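Local structure of microtubule-associated serine/threonine-protein kinase 4 (Homo sapiens, 2W7R) at residues A[44-48]-A[49-53]; A[72-75]-A[76-80]. The protein is probably a protein-serine/threonine kinase associated with microtubules, whose PDZ domain, the part described here, probably binds short peptide segments of partner proteins. All coordinates share one frame; numbering follows the deposited sequence.

Contact 1: residues A[44-48]-A[49-53]; sequences SPACQ and AGLKA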
# COMPACT_ATOMS: atom_id res chain seq x y z
N SER A 44 -19.86 -6.24 -2.59
CA SER A 44 -20.09 -6.06 -1.16
C SER A 44 -20.47 -4.62 -0.85
O SER A 44 -20.25 -3.72 -1.66
CB SER A 44 -18.84 -6.43 -0.37
OG SER A 44 -17.85 -5.42 -0.49
N PRO A 45 -21.06 -4.40 0.34
CA PRO A 45 -21.31 -3.05 0.84
C PRO A 45 -20.04 -2.19 0.83
O PRO A 45 -20.11 -1.02 0.46
CB PRO A 45 -21.77 -3.29 2.28
CG PRO A 45 -22.44 -4.62 2.22
CD PRO A 45 -21.64 -5.42 1.23
N ALA A 46 -18.90 -2.77 1.20
CA ALA A 46 -17.65 -2.02 1.19
C ALA A 46 -17.25 -1.61 -0.23
O ALA A 46 -16.75 -0.50 -0.45
CB ALA A 46 -16.53 -2.82 1.87
N CYS A 47 -17.48 -2.50 -1.18
CA CYS A 47 -17.19 -2.22 -2.58
C CYS A 47 -18.09 -1.10 -3.10
O CYS A 47 -17.61 -0.17 -3.77
CB CYS A 47 -17.39 -3.48 -3.42
SG CYS A 47 -17.11 -3.24 -5.19
N GLN A 48 -19.38 -1.19 -2.79
CA GLN A 48 -20.34 -0.17 -3.21
C GLN A 48 -20.00 1.18 -2.62
O GLN A 48 -20.14 2.22 -3.28
CB GLN A 48 -21.75 -0.56 -2.77
CG GLN A 48 -22.47 -1.54 -3.68
CD GLN A 48 -23.96 -1.60 -3.39
OE1 GLN A 48 -24.39 -1.14 -2.31
NE2 GLN A 48 -24.71 -2.09 -4.25
N ALA A 49 -19.55 1.16 -1.37
CA ALA A 49 -19.26 2.37 -0.60
C ALA A 49 -18.00 3.08 -1.06
O ALA A 49 -17.76 4.24 -0.71
CB ALA A 49 -19.17 2.04 0.89
N GLY A 50 -17.17 2.39 -1.83
CA GLY A 50 -15.98 3.00 -2.39
C GLY A 50 -14.73 2.78 -1.56
O GLY A 50 -13.71 3.43 -1.79
N LEU A 51 -14.80 1.86 -0.60
CA LEU A 51 -13.61 1.48 0.15
C LEU A 51 -12.68 0.78 -0.82
O LEU A 51 -13.13 -0.02 -1.64
CB LEU A 51 -13.97 0.53 1.30
CG LEU A 51 -12.87 0.30 2.34
CD1 LEU A 51 -12.67 1.55 3.16
CD2 LEU A 51 -13.23 -0.88 3.23
N LYS A 52 -11.38 1.06 -0.72
CA LYS A 52 -10.44 0.46 -1.66
C LYS A 52 -9.22 -0.20 -1.02
O LYS A 52 -8.65 0.33 -0.07
CB LYS A 52 -10.00 1.48 -2.71
CG LYS A 52 -11.13 1.89 -3.66
CD LYS A 52 -10.61 2.13 -5.07
N ALA A 53 -8.82 -1.34 -1.57
CA ALA A 53 -7.60 -2.01 -1.16
C ALA A 53 -6.43 -1.04 -1.26
O ALA A 53 -6.31 -0.28 -2.23
CB ALA A 53 -7.35 -3.23 -2.02
O HOH W 1 -14.89 0.39 -3.61
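Ala46 O accepts from Leu51 N at 3.1 Å, with the donor nearly in line with the carbonyl (C=O...N angle 163°). Together with the bond from Gly50 N to Cys47 O, it makes the Schellman motif that ends the short helix 45-49 of the PDZ domain. That second bond measures 3.2 Å from Gly50 N to Cys47 O, and its donor stands above the carbonyl plane, 69° out of it; Gly50 N also makes a weak bond to Ala46 O. Gly50 reverses the chain with positive phi, and glycine suits this turn because a CB would be pressed against the carbonyl oxygen of Ala49. Just before this, Ala49 N reaches Pro45 O at 2.9 Å in a regular i to i+4 bond.

The other end is capped by a side chain. Ser44 OG takes the N-H of Cys47, 3.0 Å from Cys47 N, its hydroxyl folded back over the first turn, and it is also hydrogen-bonded to Glu41 O. Serine is short enough to serve as N-cap, while Pro45, which has no N-H to offer, fits the first turn of a helix.

Apolar contact follows from the turn. Leu51 has CG anti to its own nitrogen (chi1 -167°), and the branch carries CD2 to within 4.1 Å of Ala46 CB. Both side chains are buried and touch Phe16; Ala46 also meets Ile7 and Val40, and Leu51 meets Val37. The small methyl of Ala46 lets the helix lie close to these strands, whereas the longer leucine fills the interior where the chain leaves the helix. A water donates to Cys47 O at 2.8 Å and to Leu51 O at 2.7 Å, bridging the last turn to the outgoing chain.

Contact 2: residues A[72-75]-A[76-80]; sequences EVIE and LLLKS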
# COMPACT_ATOMS: atom_id res chain seq x y z
N GLU A 72 -7.63 -5.48 18.13
CA GLU A 72 -8.42 -4.37 18.67
C GLU A 72 -9.20 -3.65 17.57
O GLU A 72 -10.36 -3.26 17.77
CB GLU A 72 -7.52 -3.38 19.43
CG GLU A 72 -6.88 -3.99 20.66
CD GLU A 72 -5.97 -3.03 21.39
OE1 GLU A 72 -5.02 -2.52 20.77
OE2 GLU A 72 -6.20 -2.80 22.60
N VAL A 73 -8.57 -3.46 16.41
CA VAL A 73 -9.24 -2.83 15.28
C VAL A 73 -10.37 -3.73 14.78
O VAL A 73 -11.47 -3.26 14.50
CB VAL A 73 -8.26 -2.52 14.14
CG1 VAL A 73 -9.01 -1.88 12.97
CG2 VAL A 73 -7.13 -1.61 14.63
N ILE A 74 -10.08 -5.02 14.65
CA ILE A 74 -11.10 -5.98 14.23
C ILE A 74 -12.30 -5.88 15.17
O ILE A 74 -13.45 -5.83 14.72
CB ILE A 74 -10.55 -7.41 14.23
CG1 ILE A 74 -9.56 -7.59 13.07
CG2 ILE A 74 -11.68 -8.44 14.13
CD1 ILE A 74 -10.20 -7.53 11.70
N GLU A 75 -12.03 -5.81 16.46
CA GLU A 75 -13.09 -5.71 17.46
C GLU A 75 -13.95 -4.46 17.27
O GLU A 75 -15.17 -4.51 17.46
CB GLU A 75 -12.49 -5.75 18.87
CG GLU A 75 -13.51 -6.00 19.97
CD GLU A 75 -14.16 -7.36 19.86
OE1 GLU A 75 -13.62 -8.23 19.14
OE2 GLU A 75 -15.21 -7.57 20.50
N LEU A 76 -13.33 -3.34 16.90
CA LEU A 76 -14.08 -2.12 16.61
C LEU A 76 -15.05 -2.34 15.45
O LEU A 76 -16.19 -1.89 15.49
CB LEU A 76 -13.14 -0.95 16.29
CG LEU A 76 -12.25 -0.42 17.40
CD1 LEU A 76 -11.45 0.78 16.92
CD2 LEU A 76 -13.08 -0.05 18.62
N LEU A 77 -14.58 -3.02 14.41
CA LEU A 77 -15.41 -3.27 13.23
C LEU A 77 -16.54 -4.25 13.55
O LEU A 77 -17.64 -4.13 13.03
CB LEU A 77 -14.55 -3.78 12.07
CG LEU A 77 -13.56 -2.74 11.52
CD1 LEU A 77 -12.45 -3.38 10.70
CD2 LEU A 77 -14.29 -1.68 10.70
N LEU A 78 -16.26 -5.20 14.43
CA LEU A 78 -17.25 -6.22 14.78
C LEU A 78 -18.39 -5.67 15.64
O LEU A 78 -19.55 -6.06 15.46
CB LEU A 78 -16.58 -7.40 15.49
CG LEU A 78 -15.67 -8.27 14.63
CD1 LEU A 78 -15.04 -9.37 15.47
CD2 LEU A 78 -16.44 -8.86 13.46
N LYS A 79 -18.07 -4.79 16.58
CA LYS A 79 -19.08 -4.24 17.47
C LYS A 79 -19.91 -3.15 16.79
O LYS A 79 -20.89 -2.66 17.36
CB LYS A 79 -18.45 -3.69 18.75
CG LYS A 79 -17.77 -2.33 18.59
CD LYS A 79 -17.82 -1.55 19.90
CE LYS A 79 -16.60 -0.66 20.09
NZ LYS A 79 -16.47 0.39 19.04
N SER A 80 -19.52 -2.78 15.58
CA SER A 80 -20.19 -1.70 14.86
C SER A 80 -21.61 -2.09 14.44
O SER A 80 -22.51 -1.26 14.43
CB SER A 80 -19.37 -1.26 13.65
OG SER A 80 -19.91 -0.07 13.09
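Leu78 turns CG away from its carbonyl carbon (chi1 -69°) and Ile74 sets CG2 anti to its nitrogen, which brings the two side chains side by side, pointing the same way, on one flank of helix 70-78. Leu78 CD1 lies 3.7 Å from Ile74 CG2, an i to i+4 contact, and Leu78 CG rests 3.3 Å from Ile74 O. With CG anti to its nitrogen and a bend at chi2 (64°), the chain of Glu75 crosses that of Leu78 at about a right angle, with OE1 4.1 Å from Leu78 CD1, on an exposed side where a glutamate is at home.

Regular i to i+4 backbone bonds hold these side chains in step. Leu78 N to Ile74 O is 2.9 Å, and Leu77 N to Val73 O is 3.1 Å. Lys79 N bonds to Glu75 O at 3.0 Å, and the lysine CB and CG pass beside this oxygen.

Val73 and Leu77, one turn apart, face inward, and Val73 CG1 approaches Leu77 CD1 loosely, at 4.4 Å. Branched apolar residues suit this face because it lies on the strands: Val73, Leu76 and Leu77 all touch Ile60 of strand 56-60, while Val73 and Ile74 meet Ile18 and Leu77 meets Phe16, both of strand 16-24. In PDZ domains the groove between the equivalent strand and helix receives the peptide, so Ile74 and Leu77 probably border it. Glu72 OE1 ties the helix back to Val69 N; further along the chain, Ser80 OG bonds to Asn61 ND2, just after strand 56-60, and Lys83 O, at the start of strand 83-89.

In the fold
Along the chain, strands 5-8, 16-24 and 31-40 come first; contact 1 then forms on helix 45-49 and the turn that leaves it toward strand 56-60. Strands 56-60 and 63-64 follow before contact 2 forms on helix 70-78, after which strand 83-89 runs between 5-8 and 56-60. The two contacts are in series: neither nests in nor crosses the other, and each closes only a few residues. The centres of contact 1 and contact 2 lie about 17 Å apart. The nearest atoms of contact 1 and contact 2 are about 8 Å apart, without touching. Contact 1 joins its helix to strands 5-8, 16-24 and 31-40; contact 2 joins its own to 16-24 and 56-60. Phe16 meets side chains of both.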